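Local atomic coordinates of penicillin-binding protein PbpB (Mycobacterium tuberculosis, PDB entry 6KGV), a protein that cross-links peptidoglycan from lipid-linked precursors during cell wall synthesis and is a target of penicillins. Residues A479-P484 and D491-I496; G474-A479 and I496-I501. All coordinates share one frame; numbering follows the deposited sequence.

Contact 1 of 2, residues A479-P484 and D491-I496. With AXL (2-{1-[2-amino-2-(4-hydroxy-phenyl)-acetylamino]-2-oxo-ethyl}-5,5-dimethyl-thiazolidine-4-carboxylic acid), chain F.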
ATOM      1  N   ALA A 479     -10.059   5.556  -9.692  1.00 46.74           N
ATOM      2  CA  ALA A 479     -10.911   4.428 -10.041  1.00 44.46           C
ATOM      3  C   ALA A 479     -12.357   4.735  -9.683  1.00 52.32           C
ATOM      4  O   ALA A 479     -12.647   5.190  -8.569  1.00 51.31           O
ATOM      5  CB  ALA A 479     -10.459   3.157  -9.323  1.00 41.09           C
ATOM      6  N   GLN A 480     -13.267   4.461 -10.613  1.00 51.51           N
ATOM      7  CA  GLN A 480     -14.683   4.628 -10.332  1.00 48.41           C
ATOM      8  C   GLN A 480     -15.177   3.494  -9.443  1.00 50.33           C
ATOM      9  O   GLN A 480     -14.857   2.326  -9.674  1.00 49.64           O
ATOM     10  CB  GLN A 480     -15.479   4.687 -11.628  1.00 49.61           C
ATOM     11  CG  GLN A 480     -15.161   5.927 -12.466  1.00 56.53           C
ATOM     12  CD  GLN A 480     -15.726   5.829 -13.865  1.00 63.86           C
ATOM     13  OE1 GLN A 480     -14.982   5.766 -14.847  1.00 70.07           O
ATOM     14  NE2 GLN A 480     -17.052   5.805 -13.965  1.00 59.37           N
ATOM     15  N   GLN A 481     -15.947   3.845  -8.418  1.00 46.79           N
ATOM     16  CA  GLN A 481     -16.537   2.850  -7.540  1.00 49.13           C
ATOM     17  C   GLN A 481     -17.830   2.294  -8.138  1.00 50.38           C
ATOM     18  O   GLN A 481     -18.519   2.957  -8.915  1.00 50.47           O
ATOM     19  CB  GLN A 481     -16.816   3.454  -6.167  1.00 48.97           C
ATOM     20  CG  GLN A 481     -15.588   4.029  -5.474  1.00 48.97           C
ATOM     21  CD  GLN A 481     -15.849   4.362  -4.026  1.00 47.76           C
ATOM     22  OE1 GLN A 481     -16.863   3.953  -3.467  1.00 51.84           O
ATOM     23  NE2 GLN A 481     -14.934   5.101  -3.405  1.00 48.24           N
ATOM     24  N   ILE A 482     -18.146   1.052  -7.774  1.00 54.65           N
ATOM     25  CA  ILE A 482     -19.393   0.436  -8.214  1.00 65.76           C
ATOM     26  C   ILE A 482     -20.564   1.044  -7.452  1.00 59.36           C
ATOM     27  O   ILE A 482     -20.543   1.128  -6.219  1.00 65.98           O
ATOM     28  CB  ILE A 482     -19.344  -1.084  -8.007  1.00 69.16           C
ATOM     29  CG1 ILE A 482     -18.352  -1.729  -8.976  1.00 53.38           C
ATOM     30  CG2 ILE A 482     -20.752  -1.678  -8.128  1.00 63.93           C
ATOM     31  CD1 ILE A 482     -18.833  -1.728 -10.413  1.00 70.65           C
ATOM     32  N   ASN A 483     -21.596   1.471  -8.180  1.00 61.55           N
ATOM     33  CA  ASN A 483     -22.802   1.970  -7.530  1.00 63.21           C
ATOM     34  C   ASN A 483     -23.637   0.786  -7.062  1.00 68.02           C
ATOM     35  O   ASN A 483     -24.212   0.065  -7.888  1.00 70.03           O
ATOM     36  CB  ASN A 483     -23.606   2.867  -8.473  1.00 68.24           C
ATOM     37  CG  ASN A 483     -24.936   3.318  -7.865  1.00 74.11           C
ATOM     38  OD1 ASN A 483     -25.153   3.206  -6.655  1.00 64.87           O
ATOM     39  ND2 ASN A 483     -25.821   3.856  -8.706  1.00 66.56           N
ATOM     40  N   PRO A 484     -23.732   0.566  -5.747  1.00 70.51           N
ATOM     41  CA  PRO A 484     -24.361  -0.672  -5.251  1.00 75.42           C
ATOM     42  C   PRO A 484     -25.807  -0.858  -5.695  1.00 75.45           C
ATOM     43  O   PRO A 484     -26.268  -2.002  -5.743  1.00 76.57           O
ATOM     44  CB  PRO A 484     -24.248  -0.541  -3.722  1.00 64.56           C
ATOM     45  CG  PRO A 484     -24.026   0.926  -3.457  1.00 59.28           C
ATOM     46  CD  PRO A 484     -23.289   1.453  -4.652  1.00 66.09           C
ATOM     47  N   ASP A 491     -20.416   7.699 -11.603  1.00 64.31           N
ATOM     48  CA  ASP A 491     -19.713   8.621 -12.483  1.00 63.46           C
ATOM     49  C   ASP A 491     -18.794   9.568 -11.737  1.00 60.77           C
ATOM     50  O   ASP A 491     -17.784  10.004 -12.296  1.00 63.17           O
ATOM     51  CB  ASP A 491     -20.709   9.435 -13.310  1.00 66.27           C
ATOM     52  CG  ASP A 491     -20.905   8.859 -14.693  1.00 88.60           C
ATOM     53  OD1 ASP A 491     -19.900   8.753 -15.441  1.00 91.23           O
ATOM     54  OD2 ASP A 491     -22.054   8.490 -15.023  1.00 93.68           O
ATOM     55  N   ASP A 492     -19.106   9.894 -10.486  1.00 60.28           N
ATOM     56  CA  ASP A 492     -18.352  10.911  -9.766  1.00 57.89           C
ATOM     57  C   ASP A 492     -17.931  10.434  -8.379  1.00 56.61           C
ATOM     58  O   ASP A 492     -17.690  11.266  -7.498  1.00 57.96           O
ATOM     59  CB  ASP A 492     -19.166  12.204  -9.663  1.00 59.43           C
ATOM     60  CG  ASP A 492     -20.573  11.967  -9.119  1.00 75.37           C
ATOM     61  OD1 ASP A 492     -21.016  10.789  -9.090  1.00 74.24           O
ATOM     62  OD2 ASP A 492     -21.231  12.952  -8.710  1.00 76.44           O
ATOM     63  N   VAL A 493     -17.842   9.120  -8.164  1.00 55.21           N
ATOM     64  CA  VAL A 493     -17.385   8.549  -6.896  1.00 49.21           C
ATOM     65  C   VAL A 493     -16.144   7.712  -7.176  1.00 49.30           C
ATOM     66  O   VAL A 493     -16.209   6.727  -7.925  1.00 48.60           O
ATOM     67  CB  VAL A 493     -18.476   7.705  -6.218  1.00 56.92           C
ATOM     68  CG1 VAL A 493     -18.016   7.246  -4.829  1.00 51.68           C
ATOM     69  CG2 VAL A 493     -19.790   8.499  -6.129  1.00 51.69           C
ATOM     70  N   TYR A 494     -15.020   8.084  -6.562  1.00 47.39           N
ATOM     71  CA  TYR A 494     -13.737   7.495  -6.915  1.00 48.08           C
ATOM     72  C   TYR A 494     -12.983   6.974  -5.701  1.00 47.08           C
ATOM     73  O   TYR A 494     -13.113   7.492  -4.593  1.00 46.88           O
ATOM     74  CB  TYR A 494     -12.837   8.504  -7.636  1.00 47.88           C
ATOM     75  CG  TYR A 494     -13.509   9.217  -8.782  1.00 52.08           C
ATOM     76  CD1 TYR A 494     -13.820   8.544  -9.959  1.00 60.95           C
ATOM     77  CD2 TYR A 494     -13.811  10.565  -8.701  1.00 51.59           C
ATOM     78  CE1 TYR A 494     -14.431   9.199 -11.020  1.00 57.39           C
ATOM     79  CE2 TYR A 494     -14.413  11.232  -9.755  1.00 59.05           C
ATOM     80  CZ  TYR A 494     -14.726  10.541 -10.912  1.00 65.17           C
ATOM     81  OH  TYR A 494     -15.335  11.196 -11.965  1.00 71.59           O
ATOM     82  N   TRP A 495     -12.191   5.933  -5.930  1.00 45.66           N
ATOM     83  CA  TRP A 495     -11.023   5.662  -5.108  1.00 42.03           C
ATOM     84  C   TRP A 495      -9.868   6.426  -5.728  1.00 43.88           C
ATOM     85  O   TRP A 495      -9.590   6.260  -6.917  1.00 41.33           O
ATOM     86  CB  TRP A 495     -10.685   4.174  -5.047  1.00 40.45           C
ATOM     87  CG  TRP A 495     -11.659   3.330  -4.280  1.00 44.00           C
ATOM     88  CD1 TRP A 495     -11.870   3.329  -2.923  1.00 41.74           C
ATOM     89  CD2 TRP A 495     -12.524   2.325  -4.820  1.00 47.54           C
ATOM     90  NE1 TRP A 495     -12.831   2.392  -2.589  1.00 43.67           N
ATOM     91  CE2 TRP A 495     -13.247   1.763  -3.732  1.00 50.13           C
ATOM     92  CE3 TRP A 495     -12.764   1.848  -6.116  1.00 42.79           C
ATOM     93  CZ2 TRP A 495     -14.186   0.749  -3.905  1.00 47.12           C
ATOM     94  CZ3 TRP A 495     -13.699   0.840  -6.287  1.00 57.00           C
ATOM     95  CH2 TRP A 495     -14.404   0.299  -5.184  1.00 47.58           C
ATOM     96  N   ILE A 496      -9.221   7.282  -4.943  1.00 42.57           N
ATOM     97  CA  ILE A 496      -8.020   7.987  -5.368  1.00 41.04           C
ATOM     98  C   ILE A 496      -6.827   7.242  -4.779  1.00 43.96           C
ATOM     99  O   ILE A 496      -6.835   6.893  -3.589  1.00 39.72           O
ATOM    100  CB  ILE A 496      -8.042   9.455  -4.909  1.00 40.84           C
ATOM    101  CG1 ILE A 496      -9.276  10.186  -5.466  1.00 47.12           C
ATOM    102  CG2 ILE A 496      -6.751  10.144  -5.280  1.00 38.01           C
ATOM    103  CD1 ILE A 496      -9.513  10.022  -6.935  1.00 44.62           C
TER
HETATM  104  C1  AXL F 705      -6.744   5.728 -14.224  1.00 58.42           C
HETATM  105  O1  AXL F 705      -7.017   5.832 -13.028  1.00 57.05           O
HETATM  106  C2  AXL F 705      -7.508   6.501 -15.294  1.00 50.41           C
HETATM  107  C3  AXL F 705      -6.613   7.682 -15.637  1.00 49.68           C
HETATM  108  S4  AXL F 705      -7.499   9.158 -16.045  1.00 56.11           S
HETATM  109  C5  AXL F 705      -6.857  10.159 -14.728  1.00 53.73           C
HETATM  110  C51 AXL F 705      -5.740  11.055 -15.267  1.00 49.78           C
HETATM  111  C52 AXL F 705      -7.957  11.030 -14.100  1.00 45.93           C
HETATM  112  C6  AXL F 705      -6.339   9.152 -13.699  1.00 48.63           C
HETATM  113  C61 AXL F 705      -5.264   9.693 -12.812  1.00 53.36           C
HETATM  114  O62 AXL F 705      -5.588  10.454 -11.876  1.00 62.65           O
HETATM  115  O63 AXL F 705      -4.083   9.348 -13.042  1.00 55.96           O
HETATM  116  N7  AXL F 705      -5.877   8.007 -14.438  1.00 51.92           N
HETATM  117  N8  AXL F 705      -8.824   6.943 -14.854  1.00 56.86           N
HETATM  118  C9  AXL F 705      -9.967   6.633 -15.493  1.00 61.51           C
HETATM  119  O91 AXL F 705      -9.997   6.096 -16.590  1.00 55.47           O
HETATM  120  C10 AXL F 705     -11.273   6.957 -14.793  1.00 60.61           C
HETATM  121  N11 AXL F 705     -12.398   6.312 -15.448  1.00 58.15           N
HETATM  122  C12 AXL F 705     -11.526   8.413 -14.758  1.00 51.13           C
HETATM  123  C13 AXL F 705     -11.554   9.049 -13.532  1.00 55.57           C
HETATM  124  C14 AXL F 705     -11.791  10.419 -13.440  1.00 56.19           C
HETATM  125  C15 AXL F 705     -12.007  11.154 -14.598  1.00 62.12           C
HETATM  126  C16 AXL F 705     -11.979  10.520 -15.839  1.00 57.43           C
HETATM  127  C17 AXL F 705     -11.747   9.146 -15.921  1.00 57.04           C
HETATM  128  O18 AXL F 705     -12.239  12.489 -14.502  1.00 60.43           O

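Contact 2 of 2, residues G474-A479 and I496-I501. With AXL (2-{1-[2-amino-2-(4-hydroxy-phenyl)-acetylamino]-2-oxo-ethyl}-5,5-dimethyl-thiazolidine-4-carboxylic acid), chain F.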
ATOM      1  N   GLY A 474       6.407   7.630  -9.227  1.00 46.28           N
ATOM      2  CA  GLY A 474       5.144   7.162  -8.705  1.00 42.90           C
ATOM      3  C   GLY A 474       4.098   7.104  -9.791  1.00 48.38           C
ATOM      4  O   GLY A 474       4.395   7.279 -10.973  1.00 43.00           O
ATOM      5  N   LYS A 475       2.865   6.823  -9.374  1.00 43.14           N
ATOM      6  CA  LYS A 475       1.745   6.754 -10.303  1.00 39.43           C
ATOM      7  C   LYS A 475       0.485   7.147  -9.542  1.00 44.61           C
ATOM      8  O   LYS A 475       0.276   6.688  -8.411  1.00 39.17           O
ATOM      9  CB  LYS A 475       1.602   5.349 -10.915  1.00 37.45           C
ATOM     10  CG  LYS A 475       0.450   5.193 -11.902  1.00 35.10           C
ATOM     11  CD  LYS A 475       0.755   5.959 -13.218  1.00 37.25           C
ATOM     12  CE  LYS A 475      -0.440   5.991 -14.166  1.00 36.94           C
ATOM     13  NZ  LYS A 475      -1.453   7.009 -13.735  1.00 39.02           N
ATOM     14  N   THR A 476      -0.318   8.026 -10.156  1.00 40.68           N
ATOM     15  CA  THR A 476      -1.632   8.424  -9.663  1.00 43.97           C
ATOM     16  C   THR A 476      -2.685   7.391 -10.067  1.00 42.62           C
ATOM     17  O   THR A 476      -2.510   6.632 -11.030  1.00 43.23           O
ATOM     18  CB  THR A 476      -2.026   9.796 -10.229  1.00 46.35           C
ATOM     19  OG1 THR A 476      -1.786   9.809 -11.645  1.00 40.28           O
ATOM     20  CG2 THR A 476      -1.235  10.949  -9.556  1.00 36.36           C
ATOM     21  N   GLY A 477      -3.792   7.370  -9.321  1.00 42.51           N
ATOM     22  CA  GLY A 477      -4.953   6.594  -9.732  1.00 42.33           C
ATOM     23  C   GLY A 477      -6.291   7.252  -9.431  1.00 42.52           C
ATOM     24  O   GLY A 477      -6.455   7.900  -8.392  1.00 41.83           O
ATOM     25  N   THR A 478      -7.264   7.079 -10.327  1.00 48.28           N
ATOM     26  CA  THR A 478      -8.654   7.509 -10.097  1.00 48.46           C
ATOM     27  C   THR A 478      -9.552   6.380 -10.608  1.00 54.54           C
ATOM     28  O   THR A 478      -9.796   6.275 -11.815  1.00 54.62           O
ATOM     29  CB  THR A 478      -8.995   8.827 -10.799  1.00 46.19           C
ATOM     30  OG1 THR A 478      -8.053   9.850 -10.449  1.00 52.02           O
ATOM     31  CG2 THR A 478     -10.384   9.318 -10.385  1.00 51.98           C
ATOM     32  N   ALA A 479     -10.059   5.556  -9.692  1.00 46.74           N
ATOM     33  CA  ALA A 479     -10.911   4.428 -10.041  1.00 44.46           C
ATOM     34  C   ALA A 479     -12.357   4.735  -9.683  1.00 52.32           C
ATOM     35  O   ALA A 479     -12.647   5.190  -8.569  1.00 51.31           O
ATOM     36  CB  ALA A 479     -10.459   3.157  -9.323  1.00 41.09           C
ATOM     37  N   ILE A 496      -9.221   7.282  -4.943  1.00 42.57           N
ATOM     38  CA  ILE A 496      -8.020   7.987  -5.368  1.00 41.04           C
ATOM     39  C   ILE A 496      -6.827   7.242  -4.779  1.00 43.96           C
ATOM     40  O   ILE A 496      -6.835   6.893  -3.589  1.00 39.72           O
ATOM     41  CB  ILE A 496      -8.042   9.455  -4.909  1.00 40.84           C
ATOM     42  CG1 ILE A 496      -9.276  10.186  -5.466  1.00 47.12           C
ATOM     43  CG2 ILE A 496      -6.751  10.144  -5.280  1.00 38.01           C
ATOM     44  CD1 ILE A 496      -9.513  10.022  -6.935  1.00 44.62           C
ATOM     45  N   THR A 497      -5.819   6.973  -5.612  1.00 39.21           N
ATOM     46  CA  THR A 497      -4.642   6.222  -5.205  1.00 34.98           C
ATOM     47  C   THR A 497      -3.380   6.938  -5.643  1.00 41.95           C
ATOM     48  O   THR A 497      -3.359   7.651  -6.655  1.00 44.26           O
ATOM     49  CB  THR A 497      -4.613   4.804  -5.804  1.00 45.80           C
ATOM     50  OG1 THR A 497      -4.942   4.871  -7.197  1.00 45.79           O
ATOM     51  CG2 THR A 497      -5.603   3.886  -5.094  1.00 43.25           C
ATOM     52  N   PHE A 498      -2.322   6.733  -4.865  1.00 41.94           N
ATOM     53  CA  PHE A 498      -0.976   7.058  -5.298  1.00 44.24           C
ATOM     54  C   PHE A 498      -0.055   5.989  -4.736  1.00 42.47           C
ATOM     55  O   PHE A 498      -0.266   5.505  -3.622  1.00 44.77           O
ATOM     56  CB  PHE A 498      -0.535   8.465  -4.846  1.00 38.97           C
ATOM     57  CG  PHE A 498       0.695   8.986  -5.581  1.00 41.39           C
ATOM     58  CD1 PHE A 498       1.970   8.621  -5.176  1.00 38.34           C
ATOM     59  CD2 PHE A 498       0.564   9.824  -6.681  1.00 42.16           C
ATOM     60  CE1 PHE A 498       3.096   9.084  -5.845  1.00 38.38           C
ATOM     61  CE2 PHE A 498       1.686  10.299  -7.361  1.00 42.25           C
ATOM     62  CZ  PHE A 498       2.956   9.921  -6.940  1.00 42.35           C
ATOM     63  N   ALA A 499       0.930   5.586  -5.523  1.00 36.98           N
ATOM     64  CA  ALA A 499       1.967   4.685  -5.040  1.00 39.44           C
ATOM     65  C   ALA A 499       3.285   5.187  -5.584  1.00 39.84           C
ATOM     66  O   ALA A 499       3.366   5.576  -6.750  1.00 36.52           O
ATOM     67  CB  ALA A 499       1.752   3.235  -5.487  1.00 38.82           C
ATOM     68  N   GLY A 500       4.309   5.212  -4.744  1.00 38.93           N
ATOM     69  CA  GLY A 500       5.558   5.756  -5.228  1.00 39.69           C
ATOM     70  C   GLY A 500       6.746   5.154  -4.520  1.00 41.38           C
ATOM     71  O   GLY A 500       6.612   4.380  -3.563  1.00 40.91           O
ATOM     72  N   ILE A 501       7.923   5.550  -5.004  1.00 41.89           N
ATOM     73  CA  ILE A 501       9.210   5.006  -4.577  1.00 42.42           C
ATOM     74  C   ILE A 501      10.142   6.171  -4.281  1.00 41.46           C
ATOM     75  O   ILE A 501      10.290   7.075  -5.109  1.00 41.99           O
ATOM     76  CB  ILE A 501       9.823   4.097  -5.658  1.00 39.91           C
ATOM     77  CG1 ILE A 501       8.930   2.871  -5.891  1.00 41.00           C
ATOM     78  CG2 ILE A 501      11.278   3.713  -5.304  1.00 40.81           C
ATOM     79  CD1 ILE A 501       9.193   2.160  -7.224  1.00 37.90           C
TER
HETATM   80  C1  AXL F 705      -6.744   5.728 -14.224  1.00 58.42           C
HETATM   81  O1  AXL F 705      -7.017   5.832 -13.028  1.00 57.05           O
HETATM   82  C2  AXL F 705      -7.508   6.501 -15.294  1.00 50.41           C
HETATM   83  C3  AXL F 705      -6.613   7.682 -15.637  1.00 49.68           C
HETATM   84  S4  AXL F 705      -7.499   9.158 -16.045  1.00 56.11           S
HETATM   85  C5  AXL F 705      -6.857  10.159 -14.728  1.00 53.73           C
HETATM   86  C51 AXL F 705      -5.740  11.055 -15.267  1.00 49.78           C
HETATM   87  C52 AXL F 705      -7.957  11.030 -14.100  1.00 45.93           C
HETATM   88  C6  AXL F 705      -6.339   9.152 -13.699  1.00 48.63           C
HETATM   89  C61 AXL F 705      -5.264   9.693 -12.812  1.00 53.36           C
HETATM   90  O62 AXL F 705      -5.588  10.454 -11.876  1.00 62.65           O
HETATM   91  O63 AXL F 705      -4.083   9.348 -13.042  1.00 55.96           O
HETATM   92  N7  AXL F 705      -5.877   8.007 -14.438  1.00 51.92           N
HETATM   93  N8  AXL F 705      -8.824   6.943 -14.854  1.00 56.86           N
HETATM   94  C9  AXL F 705      -9.967   6.633 -15.493  1.00 61.51           C
HETATM   95  O91 AXL F 705      -9.997   6.096 -16.590  1.00 55.47           O
HETATM   96  C10 AXL F 705     -11.273   6.957 -14.793  1.00 60.61           C
HETATM   97  N11 AXL F 705     -12.398   6.312 -15.448  1.00 58.15           N
HETATM   98  C12 AXL F 705     -11.526   8.413 -14.758  1.00 51.13           C
HETATM   99  C13 AXL F 705     -11.554   9.049 -13.532  1.00 55.57           C
HETATM  100  C14 AXL F 705     -11.791  10.419 -13.440  1.00 56.19           C
HETATM  101  C15 AXL F 705     -12.007  11.154 -14.598  1.00 62.12           C
HETATM  102  C16 AXL F 705     -11.979  10.520 -15.839  1.00 57.43           C
HETATM  103  C17 AXL F 705     -11.747   9.146 -15.921  1.00 57.04           C
HETATM  104  O18 AXL F 705     -12.239  12.489 -14.502  1.00 60.43           O

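Contact 1 of 2, residues A479-P484 and D491-I496
Gln481 and Trp495 carry the main side-chain packing between 479-484 and 491-496. Gln481 CG sits over the centre of the indole six-membered ring, 3.5 Å from its centroid and 8° off the ring normal, a CH-pi contact. Beyond CG the chain stays extended (chi2 -169°), which lays the amide across the same face. Amide and indole planes are stacked, 18° apart. Gln481 NE2 lies 3.5 Å from Trp495 NE1 over this face. On its other flank, Gln481 CD touches Val493 CG1.

Gln480 and Tyr494 run side by side and point the same way. Gln480 CG meets the ring edge at Tyr494 CE1, 3.7 Å away. Ala479 O also lies at that ring's edge, in its plane.

Three backbone hydrogen bonds join the strands. Ala479 and Trp495 form a hydrogen-bonded antiparallel pair, with Ala479 N to Trp495 O at 2.9 Å and Trp495 N to Ala479 O at 2.8 Å. Gln481 N then binds Val493 O at 2.9 Å. Gln480 and Tyr494 form the non-hydrogen-bonded pair between them.

Side-chain polar contacts add to the backbone pairing. Gln481 NE2 makes a weak hydrogen bond to Tyr494 O, while its stronger partner is Asp516 OD1. The Gln480 amide is held at both ends: NE2 donates to Phe490 O, and OE1 accepts from the ligand amine, AXL N11, at 2.7 Å. These two bonds probably fix which way the amide is flipped.

Residues 479-484 and 491-496 pair where strands 473-483 and 493-502 of the transpeptidase sheet meet, with strand 488-490 on the far side of 473-483. Gln480 and Tyr494 line the part of the active-site cleft where the amine and hydroxyphenyl ring of the opened penicillin lie.

Contact 2 of 2, residues G474-A479 and I496-I501
This contact probably holds the K(T/S)G motif of penicillin-binding transpeptidases, as Lys475, Thr476 and Gly477 on segment 474-479 of strand 473-483. Its antiparallel partner is 496-501. Lys475 N binds Ala499 O at 2.9 Å, and Ala499 N returns a bond to Lys475 O. Gly477 and Thr497 form the next hydrogen-bonded pair, with Gly477 N to Thr497 O at 2.7 Å. Thr497 OG1 packs 3.1 Å from Gly477 CA.

Thr476 CG2 meets the edge of the Phe498 ring, 3.6 Å from Phe498 CD2, while Lys475 O lies over one ring face. Thr476 OG1 sits between the backbone N and the carbonyl carbon (chi1 48°). From there Thr476 OG1 donates to AXL O63 of the ligand carboxylate, 2.7 Å away. Thr478 OG1 donates to AXL O62, and Thr478 N to AXL O1 at 3.0 Å.

Lys475 NZ bonds to Thr476 O and Ser324 OG. Thr476 OG1 also bonds to Thr461 OG1. Strand 509-516 flanks 496-501 within the sheet. Helix 390-401 packs on the face of Lys475, Thr497 and Ala499, while Phe498 meets Phe534 of helix 531-544.

In the fold
Contacts 1 and 2 are consecutive lengths of one antiparallel ladder between strands 473-483 and 493-502. They share Ala479 and Ile496, and their centres lie about 15 Å apart. Contact 1 is nested within the chain loop closed by contact 2. Tyr494 CG of contact 1 packs on Thr478 CG2 of contact 2 at 3.5 Å. Both touch the same ligand: contact 2 holds the thiazolidine carboxylate, and contact 1 the distal amine. The side chain of Lys475 lies about 4 Å from that of Ser269, the acylated serine by similarity. The side chain of Ala479 is about 8 Å from that of Ser269. The ladder runs from the buried contact 2, beside the probable nucleophile, to the surface contact 1.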